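Long-range contact in trehalose synthase regulatory protein (Candida albicans, PDB 5HUS), which probably acts as a regulatory subunit of the trehalose synthase complex and carries a C-terminal domain of the trehalose-phosphatase family, in the HAD clan: residues K103-D115 with Q218-Q230. Residues are numbered along the deposited sequence; the frame is centred on the assembly and turned at random.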
ATOM      1  N   LYS A 103      -7.637   8.694   3.243  1.00 19.84           N
ATOM      2  CA  LYS A 103      -8.902   9.384   3.029  1.00 16.00           C
ATOM      3  C   LYS A 103     -10.017   8.339   3.003  1.00 18.40           C
ATOM      4  O   LYS A 103     -10.199   7.613   2.023  1.00 20.64           O
ATOM      5  CB  LYS A 103      -8.873  10.227   1.741  1.00 18.14           C
ATOM      6  CG  LYS A 103     -10.193  10.919   1.436  1.00 19.35           C
ATOM      7  CD  LYS A 103     -10.052  11.923   0.282  1.00 27.66           C
ATOM      8  CE  LYS A 103      -9.284  13.158   0.729  1.00 26.90           C
ATOM      9  NZ  LYS A 103      -9.292  14.251  -0.297  1.00 28.76           N
ATOM     10  N   LEU A 104     -10.728   8.248   4.123  1.00 17.76           N
ATOM     11  CA  LEU A 104     -11.841   7.322   4.268  1.00 19.03           C
ATOM     12  C   LEU A 104     -12.924   7.628   3.248  1.00 22.82           C
ATOM     13  O   LEU A 104     -13.070   8.766   2.811  1.00 23.36           O
ATOM     14  CB  LEU A 104     -12.413   7.401   5.683  1.00 18.79           C
ATOM     15  CG  LEU A 104     -11.430   7.118   6.819  1.00 18.63           C
ATOM     16  CD1 LEU A 104     -12.041   7.507   8.157  1.00 21.36           C
ATOM     17  CD2 LEU A 104     -11.007   5.660   6.825  1.00 20.92           C
ATOM     18  N   ILE A 105     -13.684   6.608   2.872  1.00 21.14           N
ATOM     19  CA  ILE A 105     -14.745   6.779   1.886  1.00 21.58           C
ATOM     20  C   ILE A 105     -15.738   7.840   2.360  1.00 22.24           C
ATOM     21  O   ILE A 105     -16.235   7.778   3.489  1.00 28.92           O
ATOM     22  CB  ILE A 105     -15.462   5.442   1.619  1.00 20.85           C
ATOM     23  CG1 ILE A 105     -14.505   4.457   0.944  1.00 21.46           C
ATOM     24  CG2 ILE A 105     -16.675   5.645   0.745  1.00 24.20           C
ATOM     25  CD1 ILE A 105     -14.985   3.004   0.990  1.00 23.98           C
ATOM     26  N   GLY A 106     -15.985   8.834   1.510  1.00 26.74           N
ATOM     27  CA  GLY A 106     -16.903   9.913   1.837  1.00 27.45           C
ATOM     28  C   GLY A 106     -16.271  11.099   2.550  1.00 34.18           C
ATOM     29  O   GLY A 106     -16.914  12.133   2.727  1.00 33.79           O
ATOM     30  N   ALA A 107     -15.014  10.959   2.960  1.00 26.74           N
ATOM     31  CA  ALA A 107     -14.337  12.014   3.720  1.00 28.68           C
ATOM     32  C   ALA A 107     -13.795  13.107   2.810  1.00 27.33           C
ATOM     33  O   ALA A 107     -13.321  12.828   1.712  1.00 29.03           O
ATOM     34  CB  ALA A 107     -13.213  11.429   4.554  1.00 28.96           C
ATOM     35  N   LYS A 108     -13.859  14.350   3.278  1.00 31.55           N
ATOM     36  CA  LYS A 108     -13.323  15.480   2.524  1.00 37.33           C
ATOM     37  C   LYS A 108     -11.841  15.684   2.819  1.00 25.99           C
ATOM     38  O   LYS A 108     -11.115  16.271   2.024  1.00 31.76           O
ATOM     39  CB  LYS A 108     -14.086  16.768   2.850  1.00 41.03           C
ATOM     40  CG  LYS A 108     -15.589  16.692   2.665  1.00 44.05           C
ATOM     41  CD  LYS A 108     -16.214  18.077   2.801  1.00 57.47           C
ATOM     42  CE  LYS A 108     -17.413  18.070   3.740  1.00 58.65           C
ATOM     43  NZ  LYS A 108     -18.507  17.177   3.263  1.00 58.19           N
ATOM     44  N   ASN A 109     -11.401  15.195   3.972  1.00 27.40           N
ATOM     45  CA  ASN A 109     -10.050  15.463   4.442  1.00 36.59           C
ATOM     46  C   ASN A 109      -9.213  14.207   4.624  1.00 29.22           C
ATOM     47  O   ASN A 109      -9.742  13.131   4.880  1.00 30.82           O
ATOM     48  CB  ASN A 109     -10.109  16.231   5.761  1.00 35.49           C
ATOM     49  CG  ASN A 109     -10.651  17.627   5.587  1.00 48.12           C
ATOM     50  OD1 ASN A 109     -10.304  18.322   4.631  1.00 46.27           O
ATOM     51  ND2 ASN A 109     -11.514  18.048   6.502  1.00 43.32           N
ATOM     52  N   TRP A 110      -7.900  14.358   4.491  1.00 22.83           N
ATOM     53  CA  TRP A 110      -6.981  13.266   4.764  1.00 21.65           C
ATOM     54  C   TRP A 110      -6.679  13.159   6.240  1.00 22.99           C
ATOM     55  O   TRP A 110      -6.520  14.168   6.936  1.00 25.69           O
ATOM     56  CB  TRP A 110      -5.659  13.443   4.012  1.00 17.84           C
ATOM     57  CG  TRP A 110      -5.760  13.374   2.530  1.00 20.28           C
ATOM     58  CD1 TRP A 110      -6.020  14.408   1.677  1.00 22.19           C
ATOM     59  CD2 TRP A 110      -5.569  12.213   1.711  1.00 19.54           C
ATOM     60  NE1 TRP A 110      -6.016  13.959   0.375  1.00 22.64           N
ATOM     61  CE2 TRP A 110      -5.739  12.616   0.371  1.00 17.84           C
ATOM     62  CE3 TRP A 110      -5.272  10.873   1.984  1.00 17.85           C
ATOM     63  CZ2 TRP A 110      -5.623  11.726  -0.698  1.00 21.39           C
ATOM     64  CZ3 TRP A 110      -5.159   9.988   0.922  1.00 18.64           C
ATOM     65  CH2 TRP A 110      -5.337  10.419  -0.405  1.00 21.71           C
ATOM     66  N   ILE A 111      -6.583  11.922   6.699  1.00 20.41           N
ATOM     67  CA  ILE A 111      -6.043  11.606   8.007  1.00 23.56           C
ATOM     68  C   ILE A 111      -4.546  11.410   7.886  1.00 27.38           C
ATOM     69  O   ILE A 111      -4.082  10.673   7.018  1.00 22.88           O
ATOM     70  CB  ILE A 111      -6.661  10.332   8.584  1.00 22.20           C
ATOM     71  CG1 ILE A 111      -8.157  10.523   8.824  1.00 23.11           C
ATOM     72  CG2 ILE A 111      -5.931   9.923   9.867  1.00 19.83           C
ATOM     73  CD1 ILE A 111      -8.885   9.223   9.080  1.00 18.84           C
ATOM     74  N   SER A 112      -3.788  12.073   8.746  1.00 21.76           N
ATOM     75  CA  SER A 112      -2.344  11.896   8.741  1.00 19.54           C
ATOM     76  C   SER A 112      -1.941  10.863   9.789  1.00 24.07           C
ATOM     77  O   SER A 112      -1.903  11.145  10.988  1.00 23.67           O
ATOM     78  CB  SER A 112      -1.633  13.226   8.988  1.00 24.19           C
ATOM     79  OG  SER A 112      -0.229  13.080   8.845  1.00 27.00           O
ATOM     80  N   LEU A 113      -1.660   9.652   9.324  1.00 22.21           N
ATOM     81  CA  LEU A 113      -1.088   8.629  10.180  1.00 21.84           C
ATOM     82  C   LEU A 113       0.364   8.990  10.479  1.00 19.66           C
ATOM     83  O   LEU A 113       0.866   8.750  11.582  1.00 25.11           O
ATOM     84  CB  LEU A 113      -1.201   7.258   9.512  1.00 19.57           C
ATOM     85  CG  LEU A 113      -0.918   6.003  10.331  1.00 24.46           C
ATOM     86  CD1 LEU A 113      -1.632   6.029  11.676  1.00 26.27           C
ATOM     87  CD2 LEU A 113      -1.338   4.778   9.523  1.00 21.88           C
ATOM     88  N   ALA A 114       1.037   9.568   9.483  1.00 20.01           N
ATOM     89  CA  ALA A 114       2.356  10.149   9.679  1.00 19.60           C
ATOM     90  C   ALA A 114       2.254  11.266  10.712  1.00 24.84           C
ATOM     91  O   ALA A 114       1.287  12.029  10.712  1.00 26.73           O
ATOM     92  CB  ALA A 114       2.916  10.682   8.360  1.00 20.59           C
ATOM     93  N   ASP A 115       3.235  11.337  11.606  1.00 21.62           N
ATOM     94  CA  ASP A 115       3.312  12.424  12.574  1.00 22.63           C
ATOM     95  C   ASP A 115       4.052  13.611  11.971  1.00 24.33           C
ATOM     96  O   ASP A 115       5.182  13.467  11.517  1.00 23.19           O
ATOM     97  CB  ASP A 115       4.021  11.962  13.849  1.00 22.16           C
ATOM     98  CG  ASP A 115       4.068  13.041  14.893  1.00 27.96           C
ATOM     99  OD1 ASP A 115       3.034  13.250  15.560  1.00 28.81           O
ATOM    100  OD2 ASP A 115       5.125  13.696  15.025  1.00 26.78           O
ATOM    101  N   GLN A 218     -14.182  10.028  11.907  1.00 28.40           N
ATOM    102  CA  GLN A 218     -12.867  10.591  11.648  1.00 36.65           C
ATOM    103  C   GLN A 218     -12.316  11.354  12.840  1.00 37.42           C
ATOM    104  O   GLN A 218     -11.131  11.249  13.152  1.00 28.80           O
ATOM    105  CB  GLN A 218     -12.933  11.507  10.431  1.00 34.19           C
ATOM    106  CG  GLN A 218     -11.595  12.018   9.962  1.00 30.88           C
ATOM    107  CD  GLN A 218     -11.548  12.144   8.458  1.00 37.42           C
ATOM    108  OE1 GLN A 218     -12.109  11.313   7.740  1.00 34.17           O
ATOM    109  NE2 GLN A 218     -10.888  13.186   7.971  1.00 33.76           N
ATOM    110  N   LYS A 219     -13.179  12.120  13.500  1.00 33.54           N
ATOM    111  CA  LYS A 219     -12.751  12.927  14.635  1.00 34.82           C
ATOM    112  C   LYS A 219     -12.167  12.053  15.736  1.00 32.01           C
ATOM    113  O   LYS A 219     -11.173  12.417  16.359  1.00 30.14           O
ATOM    114  CB  LYS A 219     -13.912  13.765  15.174  1.00 41.58           C
ATOM    115  CG  LYS A 219     -14.330  14.894  14.239  1.00 51.89           C
ATOM    116  CD  LYS A 219     -15.187  15.928  14.955  1.00 59.61           C
ATOM    117  CE  LYS A 219     -15.550  17.084  14.032  1.00 50.19           C
ATOM    118  NZ  LYS A 219     -14.347  17.777  13.483  1.00 57.06           N
ATOM    119  N   TYR A 220     -12.770  10.890  15.962  1.00 33.96           N
ATOM    120  CA  TYR A 220     -12.249   9.964  16.961  1.00 30.04           C
ATOM    121  C   TYR A 220     -10.867   9.469  16.555  1.00 25.80           C
ATOM    122  O   TYR A 220      -9.942   9.452  17.365  1.00 25.74           O
ATOM    123  CB  TYR A 220     -13.198   8.778  17.158  1.00 29.97           C
ATOM    124  CG  TYR A 220     -12.646   7.710  18.076  1.00 31.32           C
ATOM    125  CD1 TYR A 220     -12.869   7.762  19.445  1.00 38.84           C
ATOM    126  CD2 TYR A 220     -11.905   6.646  17.572  1.00 33.79           C
ATOM    127  CE1 TYR A 220     -12.363   6.786  20.287  1.00 33.47           C
ATOM    128  CE2 TYR A 220     -11.396   5.671  18.403  1.00 35.96           C
ATOM    129  CZ  TYR A 220     -11.629   5.743  19.760  1.00 41.63           C
ATOM    130  OH  TYR A 220     -11.117   4.766  20.582  1.00 41.14           O
ATOM    131  N   VAL A 221     -10.735   9.067  15.295  1.00 24.32           N
ATOM    132  CA  VAL A 221      -9.468   8.564  14.784  1.00 27.06           C
ATOM    133  C   VAL A 221      -8.365   9.617  14.900  1.00 26.23           C
ATOM    134  O   VAL A 221      -7.266   9.326  15.375  1.00 24.76           O
ATOM    135  CB  VAL A 221      -9.595   8.115  13.316  1.00 28.23           C
ATOM    136  CG1 VAL A 221      -8.234   7.723  12.755  1.00 28.77           C
ATOM    137  CG2 VAL A 221     -10.571   6.961  13.206  1.00 28.82           C
ATOM    138  N   VAL A 222      -8.665  10.840  14.471  1.00 22.43           N
ATOM    139  CA  VAL A 222      -7.686  11.918  14.530  1.00 23.76           C
ATOM    140  C   VAL A 222      -7.291  12.209  15.978  1.00 28.48           C
ATOM    141  O   VAL A 222      -6.104  12.307  16.294  1.00 28.44           O
ATOM    142  CB  VAL A 222      -8.218  13.198  13.845  1.00 23.46           C
ATOM    143  CG1 VAL A 222      -7.255  14.357  14.049  1.00 27.53           C
ATOM    144  CG2 VAL A 222      -8.439  12.941  12.356  1.00 30.73           C
ATOM    145  N   THR A 223      -8.280  12.301  16.862  1.00 30.50           N
ATOM    146  CA  THR A 223      -8.027  12.543  18.280  1.00 31.58           C
ATOM    147  C   THR A 223      -7.183  11.429  18.897  1.00 34.15           C
ATOM    148  O   THR A 223      -6.315  11.684  19.735  1.00 41.95           O
ATOM    149  CB  THR A 223      -9.348  12.675  19.070  1.00 36.71           C
ATOM    150  OG1 THR A 223     -10.085  13.803  18.585  1.00 39.64           O
ATOM    151  CG2 THR A 223      -9.075  12.861  20.558  1.00 42.26           C
ATOM    152  N   HIS A 224      -7.427  10.195  18.471  1.00 24.28           N
ATOM    153  CA  HIS A 224      -6.717   9.055  19.042  1.00 25.69           C
ATOM    154  C   HIS A 224      -5.668   8.481  18.091  1.00 23.50           C
ATOM    155  O   HIS A 224      -5.405   7.285  18.110  1.00 23.69           O
ATOM    156  CB  HIS A 224      -7.711   7.961  19.443  1.00 28.80           C
ATOM    157  CG  HIS A 224      -8.688   8.391  20.495  1.00 34.77           C
ATOM    158  ND1 HIS A 224      -9.821   9.119  20.203  1.00 39.42           N
ATOM    159  CD2 HIS A 224      -8.691   8.207  21.836  1.00 44.61           C
ATOM    160  CE1 HIS A 224     -10.483   9.364  21.321  1.00 43.62           C
ATOM    161  NE2 HIS A 224      -9.818   8.823  22.326  1.00 40.52           N
ATOM    162  N   ILE A 225      -5.045   9.335  17.284  1.00 24.72           N
ATOM    163  CA  ILE A 225      -4.159   8.837  16.234  1.00 28.33           C
ATOM    164  C   ILE A 225      -2.931   8.129  16.817  1.00 26.49           C
ATOM    165  O   ILE A 225      -2.397   7.215  16.204  1.00 24.28           O
ATOM    166  CB  ILE A 225      -3.721   9.971  15.267  1.00 24.77           C
ATOM    167  CG1 ILE A 225      -3.170   9.387  13.958  1.00 22.55           C
ATOM    168  CG2 ILE A 225      -2.714  10.925  15.925  1.00 20.69           C
ATOM    169  CD1 ILE A 225      -4.219   8.726  13.088  1.00 20.75           C
ATOM    170  N   ASN A 226      -2.512   8.516  18.021  1.00 26.06           N
ATOM    171  CA  ASN A 226      -1.375   7.861  18.664  1.00 28.98           C
ATOM    172  C   ASN A 226      -1.568   6.351  18.796  1.00 26.26           C
ATOM    173  O   ASN A 226      -0.622   5.576  18.629  1.00 27.47           O
ATOM    174  CB  ASN A 226      -1.114   8.484  20.040  1.00 33.15           C
ATOM    175  CG  ASN A 226      -0.681   7.464  21.075  1.00 45.83           C
ATOM    176  OD1 ASN A 226       0.483   7.064  21.122  1.00 62.01           O
ATOM    177  ND2 ASN A 226      -1.619   7.043  21.919  1.00 55.59           N
ATOM    178  N   GLU A 227      -2.797   5.934  19.081  1.00 22.65           N
ATOM    179  CA  GLU A 227      -3.126   4.515  19.163  1.00 29.02           C
ATOM    180  C   GLU A 227      -2.918   3.795  17.826  1.00 31.36           C
ATOM    181  O   GLU A 227      -2.484   2.647  17.800  1.00 30.80           O
ATOM    182  CB  GLU A 227      -4.569   4.332  19.631  1.00 40.31           C
ATOM    183  CG  GLU A 227      -4.817   4.766  21.066  1.00 48.68           C
ATOM    184  CD  GLU A 227      -6.274   4.644  21.460  1.00 49.62           C
ATOM    185  OE1 GLU A 227      -6.995   3.822  20.852  1.00 57.72           O
ATOM    186  OE2 GLU A 227      -6.702   5.377  22.375  1.00 53.36           O
ATOM    187  N   PHE A 228      -3.226   4.466  16.721  1.00 24.36           N
ATOM    188  CA  PHE A 228      -3.052   3.855  15.409  1.00 22.96           C
ATOM    189  C   PHE A 228      -1.599   3.911  14.936  1.00 25.34           C
ATOM    190  O   PHE A 228      -1.210   3.211  13.997  1.00 23.48           O
ATOM    191  CB  PHE A 228      -3.995   4.517  14.395  1.00 22.22           C
ATOM    192  CG  PHE A 228      -5.446   4.273  14.699  1.00 24.36           C
ATOM    193  CD1 PHE A 228      -6.216   5.249  15.312  1.00 26.50           C
ATOM    194  CD2 PHE A 228      -6.027   3.049  14.417  1.00 25.76           C
ATOM    195  CE1 PHE A 228      -7.546   5.020  15.620  1.00 30.34           C
ATOM    196  CE2 PHE A 228      -7.361   2.807  14.724  1.00 29.15           C
ATOM    197  CZ  PHE A 228      -8.122   3.797  15.322  1.00 26.02           C
ATOM    198  N   GLN A 229      -0.788   4.716  15.614  1.00 25.87           N
ATOM    199  CA  GLN A 229       0.634   4.819  15.305  1.00 30.23           C
ATOM    200  C   GLN A 229       1.484   3.855  16.131  1.00 30.85           C
ATOM    201  O   GLN A 229       2.676   3.697  15.872  1.00 32.37           O
ATOM    202  CB  GLN A 229       1.119   6.247  15.538  1.00 24.71           C
ATOM    203  CG  GLN A 229       0.418   7.283  14.689  1.00 22.68           C
ATOM    204  CD  GLN A 229       0.671   8.698  15.174  1.00 27.14           C
ATOM    205  OE1 GLN A 229       0.975   8.921  16.350  1.00 27.15           O
ATOM    206  NE2 GLN A 229       0.544   9.660  14.276  1.00 24.75           N
ATOM    207  N   GLN A 230       0.868   3.225  17.128  1.00 33.10           N
ATOM    208  CA  GLN A 230       1.567   2.285  18.002  1.00 41.07           C
ATOM    209  C   GLN A 230       2.012   1.058  17.204  1.00 44.83           C
ATOM    210  O   GLN A 230       1.483   0.807  16.122  1.00 37.93           O
ATOM    211  CB  GLN A 230       0.665   1.882  19.180  1.00 35.87           C
ATOM    212  CG  GLN A 230      -0.308   0.748  18.888  1.00 46.34           C
ATOM    213  CD  GLN A 230      -1.382   0.617  19.955  1.00 48.40           C
ATOM    214  OE1 GLN A 230      -1.372   1.339  20.950  1.00 54.61           O
ATOM    215  NE2 GLN A 230      -2.316  -0.304  19.749  1.00 51.44           N
TER
HETATM  216  O   HOH W   1     -10.273  10.569   5.927  1.00 23.66           O
HETATM  217  O   HOH W   2       0.597  12.406  15.232  1.00 27.01           O
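Gln218 reaches from helix 218-223 across Ile111 to Ala107, in the turn of residues 104-107. From CB the chain leaves with CG anti to the backbone N, and a bend at chi2 (145°) lays CD along Ile111, the two side chains running in opposite directions. CG and CD lie on the isoleucine, CD 3.8 Å from Ile111 CG1. At the amide the roles divide. Gln218 OE1 sits 3.4 Å from Ala107 CB, with Leu104 CD1 also close, whereas Gln218 NE2 donates to Asn109 O at 3.3 Å. That bond is long, and its donor stands 63° out of the carbonyl plane. A water accepts from Leu104 N and lies 2.7 Å from Gln218 OE1, within bonding distance of Asn109 O as well. Beyond the amide, the branches of Ile111 separate: CD1 meets Val221 CG1, and CG2 packs 3.8 Å from Ile225 CD1. Leu113 CD1 continues this apolar seam to Phe228 CB. A second glutamine closes the far end, Gln229 NE2 donating to Leu113 O at 2.9 Å (N-H...O angle 148°). A further water links this NE2 to Asp115 OD1, while OD2 of the same aspartate caps Glu118 N. The geometry is that of a short edge strand, 111-112, packed against helical segments, here joining the border of the mixed, largely parallel sheet of a HAD-type core to helix 218-223 and the weakly bonded helical turn at about 225-229.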